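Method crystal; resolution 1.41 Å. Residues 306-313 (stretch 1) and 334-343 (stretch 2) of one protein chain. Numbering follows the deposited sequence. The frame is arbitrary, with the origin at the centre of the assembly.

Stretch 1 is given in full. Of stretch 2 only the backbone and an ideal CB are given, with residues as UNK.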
ATOM      1  N   SER A 306      -5.820 -20.081   1.450  1.00 20.58           N
ATOM      2  CA  SER A 306      -5.500 -18.886   0.676  1.00 18.78           C
ATOM      3  C   SER A 306      -4.063 -18.946   0.174  1.00 18.06           C
ATOM      4  O   SER A 306      -3.768 -18.505  -0.934  1.00 16.79           O
ATOM      5  CB  SER A 306      -5.681 -17.624   1.524  1.00 18.99           C
ATOM      6  OG  SER A 306      -7.052 -17.346   1.746  1.00 20.13           O
ATOM      7  N   ILE A 307      -3.172 -19.488   0.997  1.00 18.10           N
ATOM      8  CA  ILE A 307      -1.770 -19.587   0.618  1.00 19.08           C
ATOM      9  C   ILE A 307      -1.595 -20.419  -0.652  1.00 17.95           C
ATOM     10  O   ILE A 307      -0.812 -20.057  -1.527  1.00 17.36           O
ATOM     11  CB  ILE A 307      -0.923 -20.182   1.769  1.00 20.40           C
ATOM     12  CG1 ILE A 307       0.560 -20.125   1.406  1.00 24.13           C
ATOM     13  CG2 ILE A 307      -1.356 -21.610   2.061  1.00 22.50           C
ATOM     14  CD1 ILE A 307       1.484 -20.420   2.566  1.00 26.41           C
ATOM     15  N   ASP A 308      -2.335 -21.519  -0.770  1.00 18.28           N
ATOM     16  CA  ASP A 308      -2.224 -22.354  -1.957  1.00 19.00           C
ATOM     17  C   ASP A 308      -2.777 -21.653  -3.195  1.00 17.23           C
ATOM     18  O   ASP A 308      -2.238 -21.806  -4.292  1.00 17.36           O
ATOM     19  CB  ASP A 308      -2.940 -23.688  -1.738  1.00 22.32           C
ATOM     20  CG  ASP A 308      -2.319 -24.497  -0.620  1.00 27.78           C
ATOM     21  OD1 ASP A 308      -1.081 -24.664  -0.629  1.00 30.64           O
ATOM     22  OD2 ASP A 308      -3.066 -24.966   0.265  1.00 33.27           O
ATOM     23  N   LEU A 309      -3.843 -20.877  -3.023  1.00 16.62           N
ATOM     24  CA  LEU A 309      -4.430 -20.159  -4.149  1.00 16.82           C
ATOM     25  C   LEU A 309      -3.446 -19.112  -4.671  1.00 15.10           C
ATOM     26  O   LEU A 309      -3.225 -18.992  -5.874  1.00 15.04           O
ATOM     27  CB  LEU A 309      -5.741 -19.485  -3.728  1.00 18.05           C
ATOM     28  CG  LEU A 309      -6.429 -18.614  -4.787  1.00 19.56           C
ATOM     29  CD1 LEU A 309      -6.738 -19.438  -6.033  1.00 20.82           C
ATOM     30  CD2 LEU A 309      -7.711 -18.036  -4.208  1.00 19.60           C
ATOM     31  N   ALA A 310      -2.851 -18.350  -3.760  1.00 14.31           N
ATOM     32  CA  ALA A 310      -1.885 -17.332  -4.149  1.00 14.29           C
ATOM     33  C   ALA A 310      -0.648 -17.973  -4.795  1.00 13.24           C
ATOM     34  O   ALA A 310      -0.141 -17.489  -5.808  1.00 13.36           O
ATOM     35  CB  ALA A 310      -1.479 -16.516  -2.926  1.00 13.68           C
ATOM     36  N   ALA A 311      -0.184 -19.076  -4.208  1.00 13.78           N
ATOM     37  CA  ALA A 311       0.992 -19.775  -4.719  1.00 13.80           C
ATOM     38  C   ALA A 311       0.751 -20.311  -6.125  1.00 13.86           C
ATOM     39  O   ALA A 311       1.643 -20.277  -6.970  1.00 14.66           O
ATOM     40  CB  ALA A 311       1.376 -20.911  -3.783  1.00 14.53           C
ATOM     41  N   LYS A 312      -0.456 -20.811  -6.372  1.00 14.76           N
ATOM     42  CA  LYS A 312      -0.792 -21.339  -7.694  1.00 16.19           C
ATOM     43  C   LYS A 312      -0.767 -20.227  -8.734  1.00 15.05           C
ATOM     44  O   LYS A 312      -0.245 -20.401  -9.836  1.00 16.41           O
ATOM     45  CB  LYS A 312      -2.173 -21.994  -7.676  1.00 17.84           C
ATOM     46  CG  LYS A 312      -2.226 -23.303  -6.917  1.00 21.83           C
ATOM     47  CD  LYS A 312      -3.624 -23.896  -6.934  1.00 25.52           C
ATOM     48  CE  LYS A 312      -3.690 -25.160  -6.092  1.00 27.16           C
ATOM     49  NZ  LYS A 312      -5.062 -25.736  -6.069  1.00 30.68           N
ATOM     50  N   ALA A 313      -1.335 -19.076  -8.390  1.00 14.72           N
ATOM     51  CA  ALA A 313      -1.340 -17.965  -9.329  1.00 15.20           C
ATOM     52  C   ALA A 313       0.098 -17.545  -9.648  1.00 13.43           C
ATOM     53  O   ALA A 313       0.466 -17.372 -10.808  1.00 15.23           O
ATOM     54  CB  ALA A 313      -2.128 -16.789  -8.751  1.00 15.99           C
ATOM     55  N   UNK A 334       6.545 -20.208   4.631  1.00 16.95           N
ATOM     56  CA  UNK A 334       5.348 -20.899   4.173  1.00 17.45           C
ATOM     57  C   UNK A 334       4.984 -20.476   2.752  1.00 15.97           C
ATOM     58  O   UNK A 334       4.513 -21.291   1.963  1.00 15.66           O
ATOM     59  CB  UNK A 334       4.180 -20.626   5.123  1.00 17.45           C
ATOM     60  N   UNK A 335       5.215 -19.210   2.417  1.00 13.73           N
ATOM     61  CA  UNK A 335       4.926 -18.724   1.068  1.00 14.58           C
ATOM     62  C   UNK A 335       5.883 -19.371   0.068  1.00 13.08           C
ATOM     63  O   UNK A 335       5.486 -19.765  -1.028  1.00 12.65           O
ATOM     64  CB  UNK A 335       5.035 -17.199   1.005  1.00 14.58           C
ATOM     65  N   UNK A 336       7.152 -19.469   0.446  1.00 13.07           N
ATOM     66  CA  UNK A 336       8.162 -20.064  -0.415  1.00 13.21           C
ATOM     67  C   UNK A 336       7.895 -21.553  -0.619  1.00 13.49           C
ATOM     68  O   UNK A 336       7.940 -22.041  -1.749  1.00 13.40           O
ATOM     69  CB  UNK A 336       9.557 -19.851   0.176  1.00 13.21           C
ATOM     70  N   UNK A 337       7.596 -22.271   0.458  1.00 14.21           N
ATOM     71  CA  UNK A 337       7.325 -23.698   0.329  1.00 14.44           C
ATOM     72  C   UNK A 337       6.092 -23.968  -0.528  1.00 14.62           C
ATOM     73  O   UNK A 337       6.098 -24.870  -1.363  1.00 15.26           O
ATOM     74  CB  UNK A 337       7.144 -24.325   1.713  1.00 14.44           C
ATOM     75  N   UNK A 338       5.040 -23.176  -0.342  1.00 14.68           N
ATOM     76  CA  UNK A 338       3.823 -23.368  -1.123  1.00 14.15           C
ATOM     77  C   UNK A 338       4.101 -23.128  -2.605  1.00 14.08           C
ATOM     78  O   UNK A 338       3.646 -23.883  -3.469  1.00 15.23           O
ATOM     79  CB  UNK A 338       2.714 -22.436  -0.630  1.00 14.15           C
ATOM     80  N   UNK A 339       4.857 -22.078  -2.898  1.00 12.68           N
ATOM     81  CA  UNK A 339       5.207 -21.746  -4.271  1.00 12.85           C
ATOM     82  C   UNK A 339       6.072 -22.849  -4.880  1.00 14.14           C
ATOM     83  O   UNK A 339       5.817 -23.300  -5.998  1.00 13.61           O
ATOM     84  CB  UNK A 339       5.934 -20.401  -4.329  1.00 12.85           C
ATOM     85  N   UNK A 340       7.094 -23.289  -4.152  1.00 12.81           N
ATOM     86  CA  UNK A 340       7.962 -24.340  -4.670  1.00 13.51           C
ATOM     87  C   UNK A 340       7.186 -25.632  -4.913  1.00 13.63           C
ATOM     88  O   UNK A 340       7.465 -26.354  -5.876  1.00 14.09           O
ATOM     89  CB  UNK A 340       9.119 -24.596  -3.702  1.00 13.51           C
ATOM     90  N   UNK A 341       6.225 -25.931  -4.046  1.00 14.02           N
ATOM     91  CA  UNK A 341       5.421 -27.136  -4.209  1.00 15.37           C
ATOM     92  C   UNK A 341       4.587 -27.036  -5.477  1.00 15.78           C
ATOM     93  O   UNK A 341       4.449 -28.016  -6.214  1.00 16.29           O
ATOM     94  CB  UNK A 341       4.521 -27.358  -2.992  1.00 15.37           C
ATOM     95  N   UNK A 342       4.031 -25.860  -5.746  1.00 14.02           N
ATOM     96  CA  UNK A 342       3.241 -25.695  -6.958  1.00 14.90           C
ATOM     97  C   UNK A 342       4.141 -25.826  -8.191  1.00 16.00           C
ATOM     98  O   UNK A 342       3.734 -26.405  -9.197  1.00 15.70           O
ATOM     99  CB  UNK A 342       2.525 -24.343  -6.954  1.00 14.90           C
ATOM    100  N   UNK A 343       5.360 -25.295  -8.128  1.00 14.92           N
ATOM    101  CA  UNK A 343       6.279 -25.413  -9.262  1.00 14.40           C
ATOM    102  C   UNK A 343       6.639 -26.881  -9.485  1.00 15.75           C
ATOM    103  O   UNK A 343       6.782 -27.327 -10.628  1.00 15.61           O
ATOM    104  CB  UNK A 343       7.541 -24.581  -9.028  1.00 14.40           C
TER

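The two stretches are helices whose axes approach to 8.4 Å with 55° between their N-to-C directions, and stretch 1 offers a mostly apolar strip, Ile307 and Ala311, flanked by Asp308 and Lys312.

At position 334 the CA-to-CB bond points sideways and the ideal CB lies 3.7 Å from Ile307 CD1. A side chain leaving the interface would suit, polar or apolar. The residue is Asp334; its carboxylate leads away, while its backbone O lies 3.2 Å from Ile307 CD1.

Position 335 also points sideways, with its ideal CB 5.0 Å from Ile307 CD1, leaving room for an aliphatic chain that reaches back. Leu335 does so with chi1 m and chi2 t, bringing CD2 to 4.2 Å from Ile307 CG1.

Positions 336 and 337 find nothing of stretch 1 within 5.5 Å of their ideal CB, and many residues would serve. They are Ile336, pointing away, and Lys337, whose NZ makes a long salt bridge of 3.9 Å to Asp334 OD1.

At position 338 the CA-to-CB bond points toward stretch 1. Its ideal CB is 3.7 Å from Ala311 CB and 3.8 Å from Ile307 CG1, so a small residue such as alanine, serine or glycine is favoured. Ala338 packs its methyl against both.

At position 339 the backbones come closest, its CA 4.7 Å from Ala311 CA, yet the CA-to-CB bond runs sideways. The approach therefore does not itself demand a small residue; a large one can turn along the flank. Tyr339 does this with chi1 t, its ring oblique to Ala311 O, while its backbone N lies 3.8 Å from Ala311 CB.

Positions 340 and 341, pointing away and sideways, are free of stretch 1 and tolerant of polar residues; they hold Asp340 and Asn341.

Position 342 points toward stretch 1, its ideal CB 4.2 Å from Ala311 O and 4.5 Å from Lys312 CA. With Ala311, the aliphatic part of Lys312 and Asp308 nearby, a long flexible chain with a polar end, glutamine or glutamate, would suit, with methionine as an apolar alternative that only packs. Gln342 packs CG 3.9 Å from Ala311 CB and places OE1 3.3 Å from Lys312 CG. Its NE2 donates to a water at 2.7 Å (NE2 to water O), which in turn donates to Asp308 OD1 and Ala338 O, linking the helices without any direct hydrogen bond between them.

Position 343 points sideways into open space, suiting a long polar chain. Lys343 makes no contact with stretch 1.

Stretch 2, residues 334-343: DLIKAYDNQK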
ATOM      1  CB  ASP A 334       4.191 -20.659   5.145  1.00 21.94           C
ATOM      2  CG  ASP A 334       4.430 -21.320   6.493  1.00 25.34           C
ATOM      3  OD1 ASP A 334       4.752 -22.528   6.513  1.00 29.83           O
ATOM      4  OD2 ASP A 334       4.299 -20.637   7.529  1.00 32.23           O
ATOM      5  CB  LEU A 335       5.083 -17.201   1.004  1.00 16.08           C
ATOM      6  CG  LEU A 335       4.100 -16.376   1.836  1.00 19.77           C
ATOM      7  CD1 LEU A 335       4.514 -14.908   1.837  1.00 21.52           C
ATOM      8  CD2 LEU A 335       2.710 -16.541   1.264  1.00 21.53           C
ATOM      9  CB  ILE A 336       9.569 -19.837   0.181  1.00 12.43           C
ATOM     10  CG1 ILE A 336       9.958 -18.366   0.003  1.00 12.10           C
ATOM     11  CG2 ILE A 336      10.594 -20.741  -0.502  1.00 13.74           C
ATOM     12  CD1 ILE A 336      11.125 -17.915   0.875  1.00 14.03           C
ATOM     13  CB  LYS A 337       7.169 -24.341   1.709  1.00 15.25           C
ATOM     14  CG  LYS A 337       8.495 -24.500   2.440  1.00 17.10           C
ATOM     15  CD  LYS A 337       8.341 -25.241   3.759  1.00 22.07           C
ATOM     16  CE  LYS A 337       7.609 -24.410   4.790  1.00 23.93           C
ATOM     17  NZ  LYS A 337       7.595 -25.094   6.116  1.00 28.18           N
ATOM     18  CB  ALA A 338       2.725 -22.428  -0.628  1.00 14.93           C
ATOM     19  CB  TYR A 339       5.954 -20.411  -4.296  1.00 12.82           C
ATOM     20  CG  TYR A 339       6.528 -20.026  -5.639  1.00 12.12           C
ATOM     21  CD1 TYR A 339       5.728 -19.449  -6.628  1.00 12.38           C
ATOM     22  CD2 TYR A 339       7.884 -20.205  -5.908  1.00 11.87           C
ATOM     23  CE1 TYR A 339       6.272 -19.051  -7.849  1.00 13.33           C
ATOM     24  CE2 TYR A 339       8.436 -19.814  -7.121  1.00 13.41           C
ATOM     25  CZ  TYR A 339       7.627 -19.233  -8.088  1.00 11.98           C
ATOM     26  OH  TYR A 339       8.192 -18.821  -9.269  1.00 14.63           O
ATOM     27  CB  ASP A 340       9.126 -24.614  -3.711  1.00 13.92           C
ATOM     28  CG  ASP A 340      10.194 -23.534  -3.755  1.00 16.68           C
ATOM     29  OD1 ASP A 340      10.153 -22.645  -4.634  1.00 16.32           O
ATOM     30  OD2 ASP A 340      11.104 -23.589  -2.897  1.00 16.95           O
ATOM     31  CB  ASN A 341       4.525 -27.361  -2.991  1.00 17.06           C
ATOM     32  CG  ASN A 341       5.312 -27.790  -1.773  1.00 21.51           C
ATOM     33  OD1 ASN A 341       6.428 -28.299  -1.892  1.00 23.78           O
ATOM     34  ND2 ASN A 341       4.734 -27.603  -0.593  1.00 22.46           N
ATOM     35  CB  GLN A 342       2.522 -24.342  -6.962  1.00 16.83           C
ATOM     36  CG  GLN A 342       1.401 -24.216  -5.933  1.00 19.54           C
ATOM     37  CD  GLN A 342       0.377 -25.333  -6.035  1.00 22.40           C
ATOM     38  OE1 GLN A 342       0.002 -25.751  -7.132  1.00 23.31           O
ATOM     39  NE2 GLN A 342      -0.087 -25.815  -4.888  1.00 24.30           N
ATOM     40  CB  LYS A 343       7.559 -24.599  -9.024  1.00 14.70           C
ATOM     41  CG  LYS A 343       7.405 -23.103  -9.245  1.00 14.86           C
ATOM     42  CD  LYS A 343       7.074 -22.780 -10.706  1.00 15.54           C
ATOM     43  CE  LYS A 343       7.190 -21.287 -10.974  1.00 16.67           C
ATOM     44  NZ  LYS A 343       6.772 -20.937 -12.366  1.00 18.50           N
TER
HETATM   45  O   HOH W   1       1.066 -25.194  -2.519  1.00 28.70           O
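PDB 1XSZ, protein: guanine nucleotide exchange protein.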